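Local coordinates for putative sugar ABC transport system, substrate-binding protein (Bordetella parapertussis, PDB 5IX8), which probably binds a carbohydrate in the periplasm and hands it to the membrane components of an ABC transporter, at residues Ser69-Gly74 and Val92-Arg97; Asp122-Lys127 and Val291-Val296; Ser231-Glu236 and Tyr309-Gln314. All coordinates share one frame; numbering follows the deposited sequence.

The three contacts are spread over the two-lobed fold of a periplasmic binding protein. Interaction 1 joins helices 60-73 and 89-97 of the lobe built on the parallel sheet, closing before the other two open. Its centre is about 33 Å from that of interaction 2 and about 32 Å from that of interaction 3. Interactions 2 and 3 have centres about 16 Å apart and alternate along the sequence; they touch where Ile125 CG2 packs 4.0 Å from Ser231 OG. Interaction 2 sets the start of helix 122-135 against the passage between strands 288-290 and 295-296; interaction 3 fastens the C-terminal tail to the mixed-sheet lobe. Both lie where the lobes meet, interaction 1 within one.

Interaction 1: Ser69-Gly74 and Val92-Arg97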
# COMPACT_ATOMS: atom_id res chain seq x y z
N SER A 69 11.85 -14.96 15.06
CA SER A 69 12.74 -14.28 16.00
C SER A 69 11.97 -13.35 16.94
O SER A 69 12.42 -13.09 18.07
CB SER A 69 13.82 -13.51 15.26
OG SER A 69 13.26 -12.37 14.66
N PHE A 70 10.82 -12.84 16.50
CA PHE A 70 10.00 -12.03 17.40
C PHE A 70 9.53 -12.85 18.60
O PHE A 70 9.33 -12.30 19.69
CB PHE A 70 8.79 -11.45 16.67
CG PHE A 70 9.12 -10.47 15.56
CD1 PHE A 70 10.40 -9.94 15.39
CD2 PHE A 70 8.12 -10.07 14.68
CE1 PHE A 70 10.66 -9.04 14.36
CE2 PHE A 70 8.37 -9.16 13.67
CZ PHE A 70 9.65 -8.66 13.49
N LYS A 71 9.35 -14.16 18.42
CA LYS A 71 8.96 -15.03 19.52
C LYS A 71 9.99 -15.00 20.63
O LYS A 71 9.65 -14.90 21.81
CB LYS A 71 8.79 -16.47 19.00
CG LYS A 71 7.46 -17.10 19.29
CD LYS A 71 7.52 -18.64 19.20
CE LYS A 71 7.61 -19.15 17.78
NZ LYS A 71 7.48 -20.66 17.72
N THR A 72 11.27 -15.10 20.25
CA THR A 72 12.34 -15.07 21.22
C THR A 72 12.51 -13.70 21.85
O THR A 72 12.97 -13.60 22.99
CB THR A 72 13.63 -15.51 20.54
OG1 THR A 72 13.33 -16.59 19.65
CG2 THR A 72 14.65 -15.93 21.56
N LEU A 73 12.15 -12.63 21.13
CA LEU A 73 12.31 -11.30 21.68
C LEU A 73 11.16 -10.91 22.59
O LEU A 73 11.19 -9.82 23.17
CB LEU A 73 12.44 -10.27 20.56
CG LEU A 73 13.68 -10.43 19.71
CD1 LEU A 73 13.57 -9.62 18.44
CD2 LEU A 73 14.94 -10.04 20.49
N GLY A 74 10.15 -11.75 22.73
CA GLY A 74 9.06 -11.46 23.64
C GLY A 74 8.16 -10.33 23.19
O GLY A 74 7.58 -9.62 24.02
N VAL A 92 1.67 -17.45 11.40
CA VAL A 92 0.75 -16.65 12.22
C VAL A 92 0.13 -17.52 13.30
O VAL A 92 0.02 -17.12 14.47
CB VAL A 92 -0.33 -15.99 11.34
CG1 VAL A 92 -1.41 -15.29 12.20
CG2 VAL A 92 0.27 -14.97 10.36
N ALA A 93 -0.25 -18.75 12.93
CA ALA A 93 -0.83 -19.66 13.90
C ALA A 93 0.18 -20.02 14.99
O ALA A 93 -0.18 -20.12 16.17
CB ALA A 93 -1.30 -20.91 13.17
N ASP A 94 1.44 -20.21 14.61
CA ASP A 94 2.49 -20.54 15.56
C ASP A 94 2.75 -19.39 16.53
O ASP A 94 2.91 -19.61 17.74
CB ASP A 94 3.76 -20.89 14.80
CG ASP A 94 4.91 -21.22 15.72
OD1 ASP A 94 4.71 -22.00 16.69
OD2 ASP A 94 6.02 -20.74 15.47
N LEU A 95 2.79 -18.16 16.02
CA LEU A 95 2.93 -17.02 16.92
C LEU A 95 1.75 -16.95 17.89
O LEU A 95 1.94 -16.73 19.09
CB LEU A 95 3.07 -15.74 16.12
CG LEU A 95 4.52 -15.34 15.86
CD1 LEU A 95 5.36 -16.45 15.28
CD2 LEU A 95 4.51 -14.11 14.93
N ALA A 96 0.53 -17.17 17.38
CA ALA A 96 -0.64 -17.07 18.25
C ALA A 96 -0.61 -18.11 19.36
O ALA A 96 -1.05 -17.84 20.48
CB ALA A 96 -1.93 -17.19 17.44
N ARG A 97 -0.09 -19.32 19.07
CA ARG A 97 -0.01 -20.32 20.13
C ARG A 97 0.96 -19.88 21.21
O ARG A 97 0.83 -20.34 22.35
CB ARG A 97 0.41 -21.69 19.56
CG ARG A 97 -0.66 -22.34 18.67
CD ARG A 97 -0.33 -23.80 18.34
NE ARG A 97 0.88 -23.93 17.54
CZ ARG A 97 0.92 -23.94 16.20
NH1 ARG A 97 2.08 -24.07 15.58
NH2 ARG A 97 -0.18 -23.81 15.49
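Lys71 reaches across the groove between two helices, its CE passing Leu95 CD1 at 4.3 Å before the ammonium group arrives at the carboxylate of Asp94. The bond that ends this reach is short: Lys71 NZ lies 2.7 Å from Asp94 OD2, a hydrogen bond that is also a salt bridge. NZ comes to OD2 on its syn side, 24° out of the carboxylate plane; it lies 3.2 Å from Asp94 OD1, but the bond is to OD2. The lysine chain is bent at chi3 (-74°), a turn that directs CE and NZ onto the aspartate; the two side chains cross at about a right angle. Asp94 contributes by holding its CG anti to the backbone N (chi1 179°), which carries the carboxylate out from its own helix.

Both oxygens have further partners. Gln68, on the same helix as Lys71, donates from NE2 to OD2, giving that oxygen two cross-helix bonds. Asp94 OD1 forms a longer salt bridge, 3.5 Å, with Arg97 NH1, one turn along its own helix. With a cation on each flank, the carboxylate would be expected to stay ionised. Below this charged network the contact turns apolar. Leu95 is buried and also packs on Ala78 and Thr102 of the sheet, while Phe70 also rests on Ala78 of strand 77-80. The evidence therefore separates a polar, partly exposed outer layer from an inner one set on the strands. Helix 60-73 leads into strand 77-80, and helix 89-97 into strand 101-105: two neighbouring helices on parallel strands joined by beta-alpha-beta crossovers, as in the Rossmann-like lobes of periplasmic binding proteins.

Interaction 2: Asp122-Lys127 and Val291-Val296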
# COMPACT_ATOMS: atom_id res chain seq x y z
N ASP A 122 -8.19 -2.10 -1.66
CA ASP A 122 -7.45 -2.10 -2.92
C ASP A 122 -8.37 -2.06 -4.15
O ASP A 122 -8.05 -1.38 -5.13
CB ASP A 122 -6.51 -3.31 -2.96
CG ASP A 122 -5.32 -3.12 -2.02
OD1 ASP A 122 -4.44 -2.25 -2.27
OD2 ASP A 122 -5.31 -3.79 -0.97
N THR A 123 -9.53 -2.72 -4.09
CA THR A 123 -10.45 -2.59 -5.22
C THR A 123 -10.86 -1.13 -5.42
O THR A 123 -10.98 -0.66 -6.57
CB THR A 123 -11.68 -3.46 -4.99
OG1 THR A 123 -11.26 -4.81 -4.79
CG2 THR A 123 -12.59 -3.38 -6.22
N LEU A 124 -11.09 -0.40 -4.33
CA LEU A 124 -11.57 0.98 -4.45
C LEU A 124 -10.45 1.91 -4.91
O LEU A 124 -10.72 2.91 -5.60
CB LEU A 124 -12.16 1.44 -3.12
CG LEU A 124 -12.81 2.81 -3.10
CD1 LEU A 124 -13.85 3.01 -4.19
CD2 LEU A 124 -13.46 2.96 -1.73
N ILE A 125 -9.20 1.59 -4.58
CA ILE A 125 -8.08 2.32 -5.16
C ILE A 125 -8.16 2.25 -6.69
O ILE A 125 -8.01 3.26 -7.39
CB ILE A 125 -6.74 1.76 -4.64
CG1 ILE A 125 -6.53 2.19 -3.18
CG2 ILE A 125 -5.59 2.25 -5.52
CD1 ILE A 125 -5.27 1.66 -2.57
N GLY A 126 -8.42 1.05 -7.22
CA GLY A 126 -8.55 0.91 -8.66
C GLY A 126 -9.76 1.64 -9.20
O GLY A 126 -9.69 2.30 -10.23
N LYS A 127 -10.89 1.55 -8.49
CA LYS A 127 -12.09 2.27 -8.93
C LYS A 127 -11.88 3.78 -8.98
O LYS A 127 -12.34 4.44 -9.91
CB LYS A 127 -13.25 1.94 -7.99
CG LYS A 127 -13.70 0.47 -8.14
CD LYS A 127 -15.05 0.29 -7.52
CE LYS A 127 -15.56 -1.11 -7.61
NZ LYS A 127 -17.00 -1.12 -7.14
N VAL A 291 -8.42 2.87 5.65
CA VAL A 291 -8.30 4.33 5.63
C VAL A 291 -9.01 4.86 4.39
O VAL A 291 -8.80 4.33 3.30
CB VAL A 291 -6.83 4.76 5.64
CG1 VAL A 291 -6.76 6.29 5.60
CG2 VAL A 291 -6.08 4.22 6.89
N PRO A 292 -9.83 5.90 4.50
CA PRO A 292 -10.53 6.38 3.30
C PRO A 292 -9.56 6.81 2.21
O PRO A 292 -8.44 7.26 2.48
CB PRO A 292 -11.37 7.55 3.83
CG PRO A 292 -11.65 7.18 5.25
CD PRO A 292 -10.44 6.41 5.74
N ILE A 293 -9.99 6.64 0.97
CA ILE A 293 -9.15 6.86 -0.20
C ILE A 293 -9.37 8.26 -0.73
O ILE A 293 -10.52 8.71 -0.86
CB ILE A 293 -9.45 5.82 -1.28
CG1 ILE A 293 -9.04 4.44 -0.77
CG2 ILE A 293 -8.72 6.18 -2.58
CD1 ILE A 293 -9.77 3.34 -1.46
N THR A 294 -8.28 8.95 -1.03
CA THR A 294 -8.29 10.22 -1.75
C THR A 294 -7.35 10.11 -2.95
O THR A 294 -6.41 9.31 -2.95
CB THR A 294 -7.86 11.40 -0.85
OG1 THR A 294 -6.55 11.17 -0.36
CG2 THR A 294 -8.75 11.52 0.33
N VAL A 295 -7.65 10.85 -4.00
CA VAL A 295 -6.83 10.89 -5.20
C VAL A 295 -6.17 12.26 -5.29
O VAL A 295 -6.81 13.28 -5.00
CB VAL A 295 -7.67 10.61 -6.45
CG1 VAL A 295 -6.82 10.64 -7.67
CG2 VAL A 295 -8.27 9.23 -6.34
N VAL A 296 -4.90 12.28 -5.69
CA VAL A 296 -4.18 13.53 -5.91
C VAL A 296 -4.14 13.79 -7.40
O VAL A 296 -3.81 12.88 -8.18
CB VAL A 296 -2.76 13.47 -5.31
CG1 VAL A 296 -2.04 14.82 -5.46
CG2 VAL A 296 -2.82 13.03 -3.83
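An apolar side-chain contact links Ile293 with Leu124 and Ile125 where the start of helix 122-135, just after one crossing between the lobes, meets a second crossing, 291-296. The topology supports that placement: strand 116-119 of the parallel sheet is followed by helix 122-135 and then strand 142-145 of the mixed sheet, while 291-296 leads from strand 288-290 of the first sheet to strand 295-296 of the second. Such crossings form the hinge in periplasmic binding proteins of this type, and the position here is consistent with that.

One methyl group does most of the touching. Ile293 CD1 lies 3.5 Å from Leu124 CB, and the distance to Leu124 CG is also 3.5 Å; both are tighter than usual van der Waals separation. Leu124 CD2 follows at 3.7 Å from the same methyl. On the next residue, Ile293 CD1 is 3.6 Å from the backbone N of Ile125 and 3.8 Å from its CG1. The methyl therefore enters between two consecutive side chains of the first turn of helix 122-135 and comes right up to the backbone joining them. Ile293 points its CB toward the helix, and with CG1 anti to the carbonyl carbon (chi1 -66°) and chi2 at 157°, CD1 is extended toward the helix. Leu124 instead carries CG anti to the backbone N (chi1 -176°), which brings CG and CD2 to that methyl, the two side chains crossing at a slant. Ile125 and Ile293 cross at about a right angle, meeting through CG1 of Ile125 and CD1 of Ile293. No hydrogen bond joins the two segments.

Around this point, Val128 one turn further along helix 122-135 takes both Ile293 and Val295, Ile125 meets Arg158 of helix 154-168, and Val291 is bonded through its backbone to Leu119 and packs on helix 254-270.

Interaction 3: Ser231-Glu236 and Tyr309-Gln314; sequences SAMVKE and YDYPPQ
Tyr311 lays the hydroxyl end of its ring against the chain at Met233-Lys235, and this is the close-packed half of the contact. Tyr311 OH is 3.3 Å from Val234 C and 3.4 Å from Lys235 CA, so the phenol end abuts backbone. The side chain of Met233, a selenomethionine here, is bent at chi2 (-76°) and chi3, a fold that brings its CE to 3.7 Å from Tyr311 OH; its CB sits at the same distance from Tyr311 CE1. Met233 O meets the ring at its edge, near the plane, 3.5 Å from CE1. Although Lys235 N is close to the hydroxyl, the angle is poor for a hydrogen bond; the phenol is bonded instead to Glu238.

The other parts are looser. Lys235 is exposed and leads its amine away. Two waters bridge the segments here: one accepts from Met233 N at 2.8 Å and also bonds Asp310 OD2, which is bonded to Ser251 as well, while a second joins Met233 O to Asp310 O. Met233 O is additionally bonded by Asn28, at the start of helix 28-43 in the other lobe. The chemistry implies that no direct hydrogen bond crosses between the two segments: apolar and backbone contact of Tyr311 and two bridging waters join them, while the polar groups are also bonded to Asn28, Glu238 and Ser251.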
# COMPACT_ATOMS: atom_id res chain seq x y z
N SER A 231 -0.23 5.03 -8.01
CA SER A 231 -0.66 5.08 -6.63
C SER A 231 0.56 5.27 -5.74
O SER A 231 1.65 4.81 -6.07
CB SER A 231 -1.43 3.81 -6.27
OG SER A 231 -1.98 3.92 -4.97
N ALA A 232 0.35 5.98 -4.64
CA ALA A 232 1.31 6.22 -3.56
C ALA A 232 2.30 7.33 -3.92
O ALA A 232 3.20 7.13 -4.74
CB ALA A 232 2.06 4.95 -3.17
N MSE A 233 2.13 8.49 -3.30
CA MSE A 233 2.91 9.66 -3.67
C MSE A 233 4.36 9.59 -3.27
O MSE A 233 4.68 9.11 -2.19
CB MSE A 233 2.32 10.92 -3.04
CG MSE A 233 0.95 11.30 -3.66
SE MSE A 233 1.13 12.13 -5.41
CE MSE A 233 2.03 13.79 -4.93
N VAL A 234 5.21 10.14 -4.13
CA VAL A 234 6.55 10.59 -3.76
C VAL A 234 6.67 12.04 -4.21
O VAL A 234 5.94 12.49 -5.10
CB VAL A 234 7.66 9.72 -4.38
CG1 VAL A 234 7.60 8.29 -3.85
CG2 VAL A 234 7.51 9.71 -5.87
N LYS A 235 7.60 12.77 -3.59
CA LYS A 235 7.76 14.20 -3.86
C LYS A 235 7.81 14.50 -5.36
O LYS A 235 7.19 15.46 -5.83
CB LYS A 235 9.03 14.71 -3.17
CG LYS A 235 9.36 16.18 -3.45
CD LYS A 235 8.33 17.11 -2.83
CE LYS A 235 8.36 18.52 -3.47
NZ LYS A 235 9.75 19.12 -3.51
N GLU A 236 8.58 13.71 -6.11
CA GLU A 236 8.77 13.99 -7.53
C GLU A 236 7.48 13.88 -8.33
O GLU A 236 7.38 14.46 -9.43
CB GLU A 236 9.85 13.06 -8.09
CG GLU A 236 11.24 13.38 -7.54
CD GLU A 236 11.48 12.92 -6.10
OE1 GLU A 236 10.65 12.14 -5.54
OE2 GLU A 236 12.54 13.30 -5.53
N TYR A 309 0.31 12.93 5.84
CA TYR A 309 -0.21 11.59 6.10
C TYR A 309 0.47 10.51 5.26
O TYR A 309 0.27 9.32 5.55
CB TYR A 309 -1.73 11.56 5.83
CG TYR A 309 -2.53 12.48 6.74
CD1 TYR A 309 -2.53 12.30 8.11
CD2 TYR A 309 -3.31 13.51 6.22
CE1 TYR A 309 -3.28 13.12 8.96
CE2 TYR A 309 -4.06 14.34 7.04
CZ TYR A 309 -4.04 14.14 8.43
OH TYR A 309 -4.79 14.96 9.28
N ASP A 310 1.24 10.88 4.23
CA ASP A 310 1.81 9.92 3.29
C ASP A 310 3.34 9.95 3.19
O ASP A 310 3.93 8.96 2.73
CB ASP A 310 1.31 10.16 1.87
CG ASP A 310 -0.20 10.22 1.76
OD1 ASP A 310 -0.94 10.39 2.78
OD2 ASP A 310 -0.63 10.13 0.60
N TYR A 311 3.98 11.05 3.55
CA TYR A 311 5.44 11.13 3.50
C TYR A 311 6.00 10.96 4.89
O TYR A 311 5.61 11.73 5.80
CB TYR A 311 5.90 12.50 2.98
CG TYR A 311 5.59 12.87 1.54
CD1 TYR A 311 5.15 11.94 0.61
CD2 TYR A 311 5.74 14.18 1.11
CE1 TYR A 311 4.88 12.32 -0.70
CE2 TYR A 311 5.46 14.57 -0.17
CZ TYR A 311 5.02 13.64 -1.08
OH TYR A 311 4.75 14.07 -2.37
N PRO A 312 6.93 10.04 5.12
CA PRO A 312 7.75 10.13 6.33
C PRO A 312 8.61 11.39 6.24
O PRO A 312 8.81 11.94 5.15
CB PRO A 312 8.62 8.86 6.29
CG PRO A 312 8.22 8.11 5.02
CD PRO A 312 7.46 9.06 4.16
N PRO A 313 9.12 11.87 7.36
CA PRO A 313 9.89 13.12 7.32
C PRO A 313 11.12 12.98 6.44
O PRO A 313 11.71 11.89 6.34
CB PRO A 313 10.29 13.33 8.78
CG PRO A 313 9.29 12.50 9.55
CD PRO A 313 9.02 11.32 8.71
N GLN A 314 11.48 14.08 5.77
CA GLN A 314 12.70 14.06 4.99
C GLN A 314 13.82 13.75 5.93
O GLN A 314 13.93 14.36 7.01
CB GLN A 314 13.01 15.38 4.29
CG GLN A 314 14.42 15.34 3.56
CD GLN A 314 14.41 14.52 2.23
OE1 GLN A 314 15.33 13.72 1.92
NE2 GLN A 314 13.37 14.75 1.43
O HOH W 1 0.50 8.58 -0.98
O HOH W 2 3.10 8.10 0.04